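Local atomic coordinates of uncharacterized protein (Helicobacter pylori, PDB entry 4O5J), a protein that probably mediates attachment of the bacterium to host cells as an outer-membrane adhesin that binds sialic acid-containing sugars. Residues A89-V94 against E157-A162; Q202-I207 against N244-M249; S62-L67 against A268-Q273. All blocks are in the same frame, centred on the assembly; numbering follows the deposited sequence.

Contact 1 of 3, residues A89-V94 against E157-A162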
# COMPACT_ATOMS: atom_id res chain seq x y z
N ALA A 89 -3.96 -0.92 -7.81
CA ALA A 89 -3.49 0.49 -7.91
C ALA A 89 -1.99 0.55 -8.20
O ALA A 89 -1.54 1.28 -9.10
CB ALA A 89 -3.80 1.26 -6.62
N VAL A 90 -1.21 -0.20 -7.45
CA VAL A 90 0.25 -0.14 -7.58
C VAL A 90 0.69 -0.63 -8.96
O VAL A 90 1.49 0.04 -9.63
CB VAL A 90 0.93 -0.93 -6.45
CG1 VAL A 90 2.45 -1.07 -6.71
CG2 VAL A 90 0.63 -0.25 -5.12
N ILE A 91 0.15 -1.75 -9.42
CA ILE A 91 0.50 -2.28 -10.76
C ILE A 91 0.10 -1.30 -11.86
O ILE A 91 0.90 -0.99 -12.73
CB ILE A 91 -0.19 -3.66 -11.04
CG1 ILE A 91 0.22 -4.75 -10.04
CG2 ILE A 91 0.18 -4.15 -12.43
CD1 ILE A 91 1.69 -4.98 -9.95
N THR A 92 -1.13 -0.83 -11.81
CA THR A 92 -1.61 0.16 -12.75
C THR A 92 -0.66 1.38 -12.79
O THR A 92 -0.36 1.93 -13.86
CB THR A 92 -2.98 0.65 -12.37
OG1 THR A 92 -3.89 -0.45 -12.44
CG2 THR A 92 -3.44 1.73 -13.31
N SER A 93 -0.16 1.78 -11.62
CA SER A 93 0.66 2.96 -11.58
C SER A 93 2.09 2.66 -12.14
O SER A 93 2.72 3.51 -12.78
CB SER A 93 0.63 3.61 -10.20
OG SER A 93 1.35 2.85 -9.32
N VAL A 94 2.59 1.44 -11.89
CA VAL A 94 3.86 1.04 -12.49
C VAL A 94 3.75 1.03 -14.02
O VAL A 94 4.63 1.55 -14.74
CB VAL A 94 4.29 -0.37 -11.99
CG1 VAL A 94 5.47 -0.88 -12.82
CG2 VAL A 94 4.65 -0.34 -10.50
N GLU A 157 6.01 -5.87 -20.74
CA GLU A 157 5.03 -6.76 -21.40
C GLU A 157 4.58 -7.86 -20.50
O GLU A 157 3.38 -8.15 -20.45
CB GLU A 157 5.61 -7.32 -22.69
CG GLU A 157 5.72 -6.25 -23.76
CD GLU A 157 6.69 -6.68 -24.90
OE1 GLU A 157 7.40 -7.72 -24.74
OE2 GLU A 157 6.73 -5.98 -25.97
N ASP A 158 5.50 -8.48 -19.74
CA ASP A 158 5.11 -9.55 -18.81
C ASP A 158 4.15 -9.00 -17.74
O ASP A 158 3.16 -9.64 -17.37
CB ASP A 158 6.34 -10.18 -18.14
CG ASP A 158 7.18 -10.99 -19.12
OD1 ASP A 158 8.35 -11.32 -18.82
OD2 ASP A 158 6.66 -11.28 -20.24
N LEU A 159 4.47 -7.82 -17.21
CA LEU A 159 3.64 -7.22 -16.17
C LEU A 159 2.26 -6.89 -16.75
O LEU A 159 1.22 -7.16 -16.11
CB LEU A 159 4.30 -5.95 -15.59
CG LEU A 159 3.57 -5.26 -14.47
CD1 LEU A 159 3.29 -6.24 -13.32
CD2 LEU A 159 4.40 -4.06 -14.01
N GLN A 160 2.23 -6.30 -17.94
CA GLN A 160 0.94 -6.05 -18.59
C GLN A 160 0.11 -7.35 -18.75
O GLN A 160 -1.11 -7.37 -18.46
CB GLN A 160 1.18 -5.39 -19.95
CG GLN A 160 -0.07 -5.25 -20.83
CD GLN A 160 -1.04 -4.30 -20.24
OE1 GLN A 160 -2.07 -4.69 -19.67
NE2 GLN A 160 -0.70 -3.07 -20.30
N ALA A 161 0.74 -8.44 -19.22
CA ALA A 161 -0.00 -9.71 -19.35
C ALA A 161 -0.49 -10.23 -17.99
O ALA A 161 -1.58 -10.82 -17.89
CB ALA A 161 0.85 -10.78 -20.07
N ALA A 162 0.32 -10.05 -16.93
CA ALA A 162 -0.07 -10.51 -15.60
C ALA A 162 -1.35 -9.81 -15.15
O ALA A 162 -2.21 -10.40 -14.52
CB ALA A 162 1.05 -10.26 -14.60
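Leu159 reaches across to Ile91 and Val94, residues three apart and so neighbours on one face of helix 82-101, and between segments 89-94 and 157-162 the contact is apolar. Its two methyls divide the work. CD1 meets the ends of both branches of Ile91, with Leu159 CD1 3.9 Å from Ile91 CG2 and equally close to Ile91 CD1. CD2 turns toward the other residue, placing Leu159 CD2 3.6 Å from Val94 CG1, where the two side chains run nearly perpendicular. With CG anti to the backbone N (chi1 -178°), the leucine stretches out from its own helix and bridges a gap that leaves the Ile91 and Leu159 CA atoms 8.0 Å apart.

Among the polar groups, Ser93 OG donates to Val90 O over 2.8 Å; this carbonyl also takes the backbone N-H of Val94. Just past segment 157-162, Gln163 NE2 bonds Thr92 OG1, which also has Gln88 O as a partner.

On the same side chains of helix 82-101, Ala196 and Leu197 touch Ile91 and Ala200 touches Val94. Helices 193-209, 241-268 and 281-309 all pack on helix 82-101. The contact is helix-to-helix packing inside the largely helical adhesion domain of SabA.

Contact 2 of 3, residues Q202-I207 against N244-M249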
# COMPACT_ATOMS: atom_id res chain seq x y z
N GLN A 202 11.16 -5.85 -10.42
CA GLN A 202 12.30 -5.95 -11.31
C GLN A 202 12.36 -4.78 -12.29
O GLN A 202 13.44 -4.30 -12.63
CB GLN A 202 12.23 -7.27 -12.13
CG GLN A 202 12.36 -8.54 -11.28
CD GLN A 202 12.29 -9.78 -12.17
OE1 GLN A 202 13.07 -9.96 -13.11
NE2 GLN A 202 11.32 -10.60 -11.89
N LEU A 203 11.22 -4.42 -12.85
CA LEU A 203 11.15 -3.31 -13.78
C LEU A 203 11.61 -1.98 -13.14
O LEU A 203 12.55 -1.30 -13.64
CB LEU A 203 9.76 -3.20 -14.38
CG LEU A 203 9.50 -2.04 -15.33
CD1 LEU A 203 10.53 -2.03 -16.48
CD2 LEU A 203 8.07 -2.07 -15.85
N MET A 204 10.98 -1.63 -12.03
CA MET A 204 11.36 -0.39 -11.31
C MET A 204 12.82 -0.44 -10.89
O MET A 204 13.53 0.58 -10.97
CB MET A 204 10.48 -0.17 -10.11
CG MET A 204 9.01 -0.01 -10.46
SD MET A 204 8.67 1.36 -11.62
CE MET A 204 8.47 2.74 -10.42
N ASP A 205 13.30 -1.61 -10.44
CA ASP A 205 14.73 -1.73 -10.03
C ASP A 205 15.64 -1.46 -11.23
O ASP A 205 16.65 -0.76 -11.11
CB ASP A 205 15.07 -3.09 -9.49
CG ASP A 205 14.50 -3.31 -8.11
OD1 ASP A 205 13.96 -2.31 -7.55
OD2 ASP A 205 14.54 -4.48 -7.56
N LEU A 206 15.28 -2.02 -12.38
CA LEU A 206 16.10 -1.88 -13.56
C LEU A 206 16.12 -0.41 -13.99
O LEU A 206 17.17 0.14 -14.35
CB LEU A 206 15.57 -2.78 -14.68
CG LEU A 206 16.41 -2.79 -15.96
CD1 LEU A 206 17.89 -3.03 -15.61
CD2 LEU A 206 15.91 -3.84 -16.92
N ILE A 207 14.94 0.22 -14.00
CA ILE A 207 14.88 1.64 -14.33
C ILE A 207 15.74 2.50 -13.38
O ILE A 207 16.52 3.38 -13.82
CB ILE A 207 13.42 2.13 -14.33
CG1 ILE A 207 12.63 1.42 -15.46
CG2 ILE A 207 13.36 3.70 -14.46
CD1 ILE A 207 11.16 1.72 -15.51
N ASN A 244 9.96 7.50 -7.40
CA ASN A 244 10.39 7.00 -6.13
C ASN A 244 9.24 6.47 -5.29
O ASN A 244 9.34 5.39 -4.69
CB ASN A 244 11.14 8.07 -5.36
CG ASN A 244 12.40 8.52 -6.08
OD1 ASN A 244 12.98 7.75 -6.86
ND2 ASN A 244 12.80 9.76 -5.88
N ASN A 245 8.15 7.23 -5.21
CA ASN A 245 7.05 6.84 -4.37
C ASN A 245 6.43 5.50 -4.89
O ASN A 245 6.12 4.61 -4.11
CB ASN A 245 5.98 7.91 -4.33
CG ASN A 245 6.35 9.02 -3.34
OD1 ASN A 245 7.48 9.12 -2.88
ND2 ASN A 245 5.36 9.86 -3.01
N ILE A 246 6.21 5.39 -6.19
CA ILE A 246 5.65 4.18 -6.76
C ILE A 246 6.60 3.01 -6.49
O ILE A 246 6.16 1.96 -6.07
CB ILE A 246 5.41 4.30 -8.29
CG1 ILE A 246 4.30 5.29 -8.58
CG2 ILE A 246 5.07 2.92 -8.87
CD1 ILE A 246 4.01 5.53 -10.10
N LYS A 247 7.90 3.21 -6.64
CA LYS A 247 8.88 2.17 -6.38
C LYS A 247 8.81 1.71 -4.93
O LYS A 247 8.91 0.51 -4.65
CB LYS A 247 10.30 2.64 -6.75
CG LYS A 247 11.33 1.53 -6.62
CD LYS A 247 12.68 2.00 -7.19
CE LYS A 247 13.75 0.93 -7.18
NZ LYS A 247 14.07 0.56 -5.81
N ALA A 248 8.61 2.64 -4.01
CA ALA A 248 8.60 2.27 -2.58
C ALA A 248 7.35 1.45 -2.22
O ALA A 248 7.36 0.69 -1.25
CB ALA A 248 8.70 3.54 -1.70
N MET A 249 6.27 1.62 -2.98
CA MET A 249 5.01 0.92 -2.66
C MET A 249 5.18 -0.61 -2.84
O MET A 249 4.52 -1.40 -2.12
CB MET A 249 3.93 1.34 -3.61
CG MET A 249 3.54 2.79 -3.46
SD MET A 249 2.42 3.22 -4.82
CE MET A 249 2.24 5.03 -4.62
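The carboxylate of Asp205 meets Lys247 through OD1, and neither of its faces is stacked by segment 244-249. The ammonium group lies beyond that oxygen and tilted out of the carboxylate plane, giving a salt bridge of 3.4 Å between Asp205 OD1 and Lys247 NZ. It is a loose pairing: Lys247 CE comes as near, 3.3 Å from Asp205 OD1, and the same oxygen is hydrogen-bonded by Gln201 NE2, its stronger polar partner, one turn back on its own helix. Gln201 therefore helps hold the acid in place, and the lysine adds a charge at the partly exposed margin.

Lys247 leaves its helix almost fully extended and bends only at the last torsion (chi4 -65°), so its methylenes run past Met204 before the charge is reached; Lys247 CG lies 4.0 Å from Met204 CB. Deeper in, Met204 folds at chi2 and chi3, and its terminal methyl meets the branch of Ile246, with Met204 CE 3.7 Å from Ile246 CG2.

The axes of the two short helical segments approach to 10.1 Å at 139°, a splayed antiparallel pairing. Phe243 and Ile250 of helix 241-268 also touch Met204, helix 82-101 covers Ile246 through Ser93 and Val94, and helix 146-163 packs against Leu203 and Leu206 of helix 193-209.

Contact 3 of 3, residues S62-L67 against A268-Q273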
# COMPACT_ATOMS: atom_id res chain seq x y z
N SER A 62 -17.90 -11.45 18.97
CA SER A 62 -18.29 -10.43 18.01
C SER A 62 -17.05 -9.85 17.32
O SER A 62 -17.03 -9.67 16.11
CB SER A 62 -19.00 -9.34 18.75
OG SER A 62 -19.61 -8.53 17.83
N SER A 63 -16.03 -9.57 18.13
CA SER A 63 -14.77 -9.01 17.63
C SER A 63 -14.03 -10.03 16.77
O SER A 63 -13.48 -9.68 15.71
CB SER A 63 -13.86 -8.59 18.79
OG SER A 63 -14.55 -7.70 19.65
N LEU A 64 -14.02 -11.28 17.22
CA LEU A 64 -13.35 -12.34 16.45
C LEU A 64 -14.04 -12.49 15.11
O LEU A 64 -13.39 -12.57 14.07
CB LEU A 64 -13.40 -13.67 17.20
CG LEU A 64 -12.73 -14.84 16.47
CD1 LEU A 64 -11.26 -14.56 16.17
CD2 LEU A 64 -12.86 -16.13 17.27
N ASN A 65 -15.37 -12.47 15.13
CA ASN A 65 -16.10 -12.58 13.89
C ASN A 65 -15.79 -11.45 12.89
O ASN A 65 -15.75 -11.68 11.68
CB ASN A 65 -17.59 -12.70 14.12
CG ASN A 65 -18.37 -12.78 12.81
OD1 ASN A 65 -18.88 -11.79 12.30
ND2 ASN A 65 -18.42 -13.97 12.23
N TYR A 66 -15.60 -10.23 13.38
CA TYR A 66 -15.19 -9.15 12.50
C TYR A 66 -13.78 -9.42 11.90
O TYR A 66 -13.56 -9.31 10.68
CB TYR A 66 -15.20 -7.80 13.25
CG TYR A 66 -14.42 -6.80 12.45
CD1 TYR A 66 -15.01 -6.16 11.33
CD2 TYR A 66 -13.06 -6.55 12.72
CE1 TYR A 66 -14.28 -5.28 10.56
CE2 TYR A 66 -12.33 -5.65 11.96
CZ TYR A 66 -12.93 -5.03 10.88
OH TYR A 66 -12.18 -4.16 10.11
N LEU A 67 -12.82 -9.75 12.76
CA LEU A 67 -11.47 -10.03 12.35
C LEU A 67 -11.46 -11.09 11.24
O LEU A 67 -10.89 -10.87 10.14
CB LEU A 67 -10.70 -10.55 13.55
CG LEU A 67 -9.72 -9.64 14.30
CD1 LEU A 67 -9.84 -8.21 13.95
CD2 LEU A 67 -9.79 -9.83 15.80
N ALA A 268 -7.47 -19.66 10.75
CA ALA A 268 -7.98 -21.03 10.71
C ALA A 268 -7.95 -21.70 12.10
O ALA A 268 -8.80 -22.50 12.36
CB ALA A 268 -7.22 -21.90 9.69
N SER A 269 -6.97 -21.35 12.94
CA SER A 269 -6.87 -21.89 14.29
C SER A 269 -7.69 -21.15 15.34
O SER A 269 -7.50 -21.41 16.52
CB SER A 269 -5.40 -21.98 14.73
OG SER A 269 -4.88 -20.71 15.07
N LEU A 270 -8.59 -20.24 14.94
CA LEU A 270 -9.38 -19.43 15.91
C LEU A 270 -10.87 -19.62 15.68
O LEU A 270 -11.35 -19.49 14.54
CB LEU A 270 -9.03 -17.94 15.81
CG LEU A 270 -7.64 -17.62 16.34
CD1 LEU A 270 -7.32 -16.21 16.05
CD2 LEU A 270 -7.61 -17.83 17.84
N GLN A 271 -11.61 -19.93 16.74
CA GLN A 271 -13.03 -20.17 16.56
C GLN A 271 -13.84 -19.50 17.67
O GLN A 271 -13.28 -19.21 18.75
CB GLN A 271 -13.27 -21.66 16.52
CG GLN A 271 -14.73 -22.05 16.50
CD GLN A 271 -14.91 -23.53 16.50
OE1 GLN A 271 -14.44 -24.20 15.58
NE2 GLN A 271 -15.58 -24.07 17.55
N ALA A 272 -15.12 -19.24 17.42
CA ALA A 272 -15.98 -18.57 18.41
C ALA A 272 -15.97 -19.33 19.75
O ALA A 272 -16.04 -20.55 19.75
CB ALA A 272 -17.40 -18.42 17.88
N GLN A 273 -15.82 -18.63 20.87
CA GLN A 273 -15.65 -19.30 22.20
C GLN A 273 -16.94 -19.68 22.89
O GLN A 273 -17.93 -18.95 22.76
CB GLN A 273 -14.81 -18.43 23.13
CG GLN A 273 -13.40 -18.28 22.62
CD GLN A 273 -12.76 -19.63 22.51
OE1 GLN A 273 -12.37 -20.22 23.53
NE2 GLN A 273 -12.69 -20.18 21.29
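Leu64 meets the loop with both of its methyls, one on a side chain and one on the backbone. CD1 packs on Leu270, Leu64 CD1 lying 4.1 Å from Leu270 CB. CD2 rests over the face of the peptide joining Gln271 and Ala272: Leu64 CD2 is 3.4 Å from Gln271 O and 3.5 Å from Gln271 C, distances so alike that the methyl stands above the flat group instead of at the end of the carbonyl. A chi1 of 180° turns the branch point of the leucine away from its own backbone nitrogen, and from there both methyls reach the loop.

That carbonyl is in turn held by Gln273. The glutamine side chain curls back along the loop, bent at chi2 (-60°), and Gln273 NE2 donates to Gln271 O over 2.8 Å with an N-H...O angle of 159°. The oxygen lies almost in the amide plane of the glutamine, whereas the NE2 stands out of the carbonyl plane, on the face opposite the Leu64 methyl.

Segment 268-273 belongs to the connection between two long helices, 241-268 and 281-309, of this mostly helical adhesion domain, and the leucine pins it to a third helix. Farther out, the backbone N of Gln273 is hydrogen-bonded to Asn61 OD1, adding a polar tie to helix 57-76 about one turn before Leu64. Phe283 of helix 281-309 packs against both Leu270 and Gln273. At the start of the connection, Ser269 OG bonds back to Leu266 O of the preceding helix.

From the N terminus, residues 62-67 on helix 57-76 come first, but contact 3 closes only when the chain reaches 268-273, about two hundred residues later. Contacts 1 and 2 are both nested inside that loop. Helix 82-101 follows directly and joins helix 146-163 in contact 1; the next helix, 193-209, then pairs with 241-268 in contact 2. These two closures are in series and do not cross, yet they touch: Val90 packs against Met249, and Val94 CG1 lies near Met204 SD. Contact 3 lies apart, its centre about 35 Å from that of contact 1, and ties the loop that follows helix 241-268 to helix 57-76.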